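Local coordinates for putative uncharacterized protein (Methanosarcina barkeri str. Fusaro, PDB 3P43) that probably acts as a manganese-dependent 3'-phosphoesterase in DNA repair, as a member of the LigD 3'-phosphoesterase superfamily, at residues S121-K125 / E126-I130; H37-R40 / K41-D45. All coordinates share one frame; numbering follows the deposited sequence. Where two conformers were deposited one is given.

Interaction 1. Residues S121-K125 / E126-I130; sequences SLEGK and ELKGI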
loop_
_atom_site.group_PDB
_atom_site.type_symbol
_atom_site.label_atom_id
_atom_site.label_comp_id
_atom_site.label_asym_id
_atom_site.label_seq_id
_atom_site.Cartn_x
_atom_site.Cartn_y
_atom_site.Cartn_z
ATOM N N SER A 121 4.199 11.751 -2.240
ATOM C CA SER A 121 3.909 12.070 -3.629
ATOM C C SER A 121 4.306 10.886 -4.504
ATOM O O SER A 121 5.486 10.558 -4.622
ATOM C CB SER A 121 4.646 13.331 -4.067
ATOM O OG SER A 121 4.328 13.647 -5.405
ATOM N N LEU A 122 3.313 10.241 -5.106
ATOM C CA LEU A 122 3.553 9.031 -5.885
ATOM C C LEU A 122 3.797 9.310 -7.366
ATOM O O LEU A 122 3.169 10.188 -7.960
ATOM C CB LEU A 122 2.373 8.066 -5.744
ATOM C CG LEU A 122 1.964 7.644 -4.333
ATOM C CD1 LEU A 122 0.872 6.596 -4.418
ATOM C CD2 LEU A 122 3.147 7.107 -3.572
ATOM N N GLU A 123 4.704 8.542 -7.960
ATOM C CA GLU A 123 4.966 8.640 -9.390
ATOM C C GLU A 123 4.837 7.272 -10.050
ATOM O O GLU A 123 5.835 6.628 -10.360
ATOM C CB GLU A 123 6.355 9.233 -9.642
ATOM C CG GLU A 123 6.665 9.490 -11.107
ATOM C CD GLU A 123 5.598 10.332 -11.785
ATOM O OE1 GLU A 123 5.457 11.524 -11.427
ATOM O OE2 GLU A 123 4.899 9.798 -12.676
ATOM N N GLY A 124 3.599 6.827 -10.245
ATOM C CA GLY A 124 3.332 5.549 -10.880
ATOM C C GLY A 124 2.550 5.715 -12.171
ATOM O O GLY A 124 2.414 6.828 -12.684
ATOM N N LYS A 125 2.037 4.607 -12.696
ATOM C CA LYS A 125 1.282 4.625 -13.944
ATOM C C LYS A 125 -0.212 4.728 -13.673
ATOM O O LYS A 125 -0.970 5.229 -14.498
ATOM C CB LYS A 125 1.562 3.361 -14.760
ATOM C CG LYS A 125 2.994 3.225 -15.231
ATOM C CD LYS A 125 3.129 2.034 -16.160
ATOM C CE LYS A 125 4.515 1.960 -16.779
ATOM N NZ LYS A 125 4.627 0.801 -17.709
ATOM N N GLU A 126 -0.632 4.228 -12.518
ATOM C CA GLU A 126 -2.020 4.339 -12.096
ATOM C C GLU A 126 -2.135 5.441 -11.060
ATOM O O GLU A 126 -3.012 6.298 -11.134
ATOM C CB GLU A 126 -2.502 3.019 -11.498
ATOM C CG GLU A 126 -2.287 1.814 -12.392
ATOM C CD GLU A 126 -3.139 1.853 -13.651
ATOM O OE1 GLU A 126 -3.573 2.952 -14.058
ATOM O OE2 GLU A 126 -3.375 0.778 -14.238
ATOM N N LEU A 127 -1.224 5.414 -10.095
ATOM C CA LEU A 127 -1.253 6.360 -8.997
ATOM C C LEU A 127 -0.218 7.453 -9.208
ATOM O O LEU A 127 0.990 7.192 -9.236
ATOM C CB LEU A 127 -0.992 5.640 -7.669
ATOM C CG LEU A 127 -1.787 4.363 -7.394
ATOM C CD1 LEU A 127 -1.562 3.918 -5.960
ATOM C CD2 LEU A 127 -3.275 4.572 -7.664
ATOM N N LYS A 128 -0.699 8.681 -9.360
ATOM C CA LYS A 128 0.174 9.842 -9.433
ATOM C C LYS A 128 -0.316 10.935 -8.494
ATOM O O LYS A 128 -1.516 11.127 -8.325
ATOM C CB LYS A 128 0.227 10.388 -10.857
ATOM C CG LYS A 128 0.648 9.387 -11.901
ATOM C CD LYS A 128 0.526 9.987 -13.290
ATOM C CE LYS A 128 0.944 8.995 -14.365
ATOM N NZ LYS A 128 0.109 7.767 -14.303
ATOM N N GLY A 129 0.621 11.655 -7.890
ATOM C CA GLY A 129 0.275 12.786 -7.052
ATOM C C GLY A 129 0.257 12.454 -5.575
ATOM O O GLY A 129 0.701 11.383 -5.156
ATOM N N ILE A 130 -0.278 13.373 -4.781
ATOM C CA ILE A 130 -0.179 13.254 -3.336
ATOM C C ILE A 130 -1.241 12.336 -2.748
ATOM O O ILE A 130 -2.429 12.488 -3.014
ATOM C CB ILE A 130 -0.209 14.631 -2.648
ATOM C CG1 ILE A 130 0.819 15.565 -3.295
ATOM C CG2 ILE A 130 0.068 14.485 -1.154
ATOM C CD1 ILE A 130 0.712 17.002 -2.833
#
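Leu122 lies beside Leu127, both side chains pointing the same way, and its CD1 meets Leu127 CB at 3.9 Å. Leu122 sits on the strand that enters a beta hairpin, Leu127 in the turn region that leads back toward strand 130-135. Both have CG anti to the carbonyl carbon, and the two branches run alongside each other. They continue into the interior: Leu122 touches Phe108 and Phe32, Leu127 touches Trp103 and Val34.

The backbone ladder holds the arms in place. Leu122 and Gly129 form an antiparallel hydrogen-bonded pair, with Leu122 N to Gly129 O at 2.9 Å and nearly straight (170°). The return bond runs from Gly129 N to Leu122 O. Gly129, with positive phi, marks the corner where the chain changes direction. Nearer the turn, Gly124 N donates to Leu127 O at 2.8 Å. The turn itself is gripped from outside, since Asp104 takes hydrogen bonds from the backbone N of Lys125, Glu126 and Leu127.

Glu123 and Lys128 share the other face of the hairpin with Ser121 and Ile130. The Lys128 chain runs over the Gly124 carbonyl and bends at its last torsion (chi4 59°). This brings Lys128 NZ to 3.0 Å from Gly124 O, a weak hydrogen bond.

Interaction 2. Residues H37-R40 / K41-D45; sequences HDAR and KLHYD. With MN (manganese (II) ion), chain B.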
loop_
_atom_site.group_PDB
_atom_site.type_symbol
_atom_site.label_atom_id
_atom_site.label_comp_id
_atom_site.label_asym_id
_atom_site.label_seq_id
_atom_site.Cartn_x
_atom_site.Cartn_y
_atom_site.Cartn_z
ATOM N N HIS A 37 -3.594 -8.952 -4.680
ATOM C CA HIS A 37 -3.373 -10.222 -4.004
ATOM C C HIS A 37 -4.661 -11.036 -3.984
ATOM O O HIS A 37 -5.625 -10.665 -3.322
ATOM C CB HIS A 37 -2.861 -9.979 -2.584
ATOM C CG HIS A 37 -2.377 -11.214 -1.895
ATOM N ND1 HIS A 37 -2.044 -11.237 -0.558
ATOM C CD2 HIS A 37 -2.173 -12.472 -2.354
ATOM C CE1 HIS A 37 -1.654 -12.453 -0.223
ATOM N NE2 HIS A 37 -1.721 -13.221 -1.296
ATOM N N ASP A 38 -4.677 -12.134 -4.733
ATOM C CA ASP A 38 -5.825 -13.032 -4.757
ATOM C C ASP A 38 -5.664 -14.112 -3.689
ATOM O O ASP A 38 -5.077 -15.160 -3.942
ATOM C CB ASP A 38 -5.959 -13.677 -6.142
ATOM C CG ASP A 38 -7.338 -14.285 -6.378
ATOM O OD1 ASP A 38 -8.158 -14.284 -5.437
ATOM O OD2 ASP A 38 -7.604 -14.758 -7.508
ATOM N N ALA A 39 -6.180 -13.853 -2.495
ATOM C CA ALA A 39 -6.014 -14.779 -1.380
ATOM C C ALA A 39 -7.376 -15.283 -0.927
ATOM O O ALA A 39 -8.169 -15.752 -1.742
ATOM C CB ALA A 39 -5.286 -14.095 -0.230
ATOM N N ARG A 40 -7.643 -15.192 0.374
ATOM C CA ARG A 40 -8.970 -15.494 0.897
ATOM C C ARG A 40 -9.965 -14.647 0.121
ATOM O O ARG A 40 -10.920 -15.153 -0.458
ATOM C CB ARG A 40 -9.049 -15.162 2.387
ATOM C CG ARG A 40 -8.082 -15.944 3.251
ATOM C CD ARG A 40 -8.388 -17.433 3.205
ATOM N NE ARG A 40 -9.595 -17.770 3.957
ATOM C CZ ARG A 40 -10.142 -18.982 3.987
ATOM N NH1 ARG A 40 -9.594 -19.977 3.301
ATOM N NH2 ARG A 40 -11.239 -19.199 4.700
ATOM N N LYS A 41 -9.720 -13.345 0.106
ATOM C CA LYS A 41 -10.479 -12.444 -0.736
ATOM C C LYS A 41 -9.500 -11.747 -1.655
ATOM O O LYS A 41 -8.292 -11.735 -1.398
ATOM C CB LYS A 41 -11.190 -11.394 0.114
ATOM C CG LYS A 41 -11.501 -11.857 1.521
ATOM C CD LYS A 41 -12.968 -12.204 1.678
ATOM C CE LYS A 41 -13.842 -10.969 1.525
ATOM N NZ LYS A 41 -15.257 -11.246 1.905
ATOM N N LEU A 42 -10.013 -11.168 -2.732
ATOM C CA LEU A 42 -9.205 -10.340 -3.609
ATOM C C LEU A 42 -9.015 -8.982 -2.937
ATOM O O LEU A 42 -9.992 -8.339 -2.551
ATOM C CB LEU A 42 -9.908 -10.174 -4.962
ATOM C CG LEU A 42 -9.139 -9.592 -6.150
ATOM C CD1 LEU A 42 -8.751 -8.127 -5.921
ATOM C CD2 LEU A 42 -7.916 -10.454 -6.469
ATOM N N HIS A 43 -7.765 -8.556 -2.793
ATOM C CA HIS A 43 -7.467 -7.243 -2.229
ATOM C C HIS A 43 -6.179 -6.701 -2.824
ATOM O O HIS A 43 -5.543 -7.354 -3.649
ATOM C CB HIS A 43 -7.356 -7.311 -0.707
ATOM C CG HIS A 43 -6.226 -8.162 -0.229
ATOM N ND1 HIS A 43 -6.337 -9.527 -0.079
ATOM C CD2 HIS A 43 -4.962 -7.845 0.133
ATOM C CE1 HIS A 43 -5.190 -10.015 0.356
ATOM N NE2 HIS A 43 -4.340 -9.014 0.496
ATOM N N TYR A 44 -5.801 -5.499 -2.411
ATOM C CA TYR A 44 -4.602 -4.876 -2.940
ATOM C C TYR A 44 -3.643 -4.542 -1.822
ATOM O O TYR A 44 -4.015 -3.929 -0.822
ATOM C CB TYR A 44 -4.952 -3.629 -3.755
ATOM C CG TYR A 44 -5.649 -3.950 -5.058
ATOM C CD1 TYR A 44 -4.959 -3.910 -6.264
ATOM C CD2 TYR A 44 -6.996 -4.305 -5.082
ATOM C CE1 TYR A 44 -5.585 -4.211 -7.459
ATOM C CE2 TYR A 44 -7.635 -4.608 -6.279
ATOM C CZ TYR A 44 -6.924 -4.560 -7.463
ATOM O OH TYR A 44 -7.541 -4.854 -8.656
ATOM N N ASP A 45 -2.402 -4.972 -1.984
ATOM C CA ASP A 45 -1.376 -4.640 -1.015
ATOM C C ASP A 45 -0.627 -3.409 -1.499
ATOM O O ASP A 45 -0.080 -3.388 -2.602
ATOM C CB ASP A 45 -0.444 -5.825 -0.784
ATOM C CG ASP A 45 -1.137 -6.965 -0.069
ATOM O OD1 ASP A 45 -1.664 -6.736 1.037
ATOM O OD2 ASP A 45 -1.165 -8.086 -0.608
HETATM MN MN MN B . -2.154 -9.360 0.934
#
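One manganese ion is held by three side chains of a single tight beta hairpin, His37 from one arm and His43 and Asp45 from the other. The two imidazoles use different nitrogens: the metal lies 2.4 Å from His37 ND1 and 2.3 Å from His43 NE2. Asp45 OD2 binds it at 2.2 Å, while Asp45 OD1 stays at a longer 2.7 Å.

The rings of His37 and His43 meet obliquely, with planes 62° apart. His37 CB sits over one face of the His43 ring in a CH-pi contact, 3.9 Å from its centroid. The His43 side chain has CG between the backbone N and the carbonyl carbon (chi1 64°), which folds the ring back toward His37. Its far nitrogen is also fixed: His43 ND1 donates to Lys41 O. That carbonyl also accepts a hydrogen bond from Ala39 N, and the two donors reach it from opposite faces of its plane. His37 NE2 is hydrogen-bonded to Ala97 O. Both rings are thus secured on the side away from the metal, and their rotation is limited.

His37 and His43 also form an antiparallel hydrogen-bonded pair, with His37 N to His43 O at 2.7 Å (169°). On the face that carries Asp38 and Leu42, one of two Leu42 conformers places CD2 3.8 Å from Asp38 CB.

A phosphate ion, probably from the crystallisation liquor, lies close to the Asp45 side chain. A manganese ion next to a bound phosphate is consistent with a site that attracts a phosphate group, as would be expected for a phosphoesterase.

Overall arrangement
Interaction 2 comes first along the chain and interaction 1 follows much later. Each is a local hairpin, and both reach the same curled antiparallel sheet, in keeping with a beta barrel. Their centres are about 21 Å apart and their nearest atoms about 8 Å apart, with no touch. Strand 98-114 relates them: it pairs with strand 31-38, which supplies one arm of 37-45, and with strand 117-123, whose end opens segment 121-130. Trp103 on this long strand touches Leu127 and meets Tyr44 edge-to-face. The protein side chains that bind manganese lie in interaction 2; interaction 1 is a hairpin turn without metal ligands, on the same sheet.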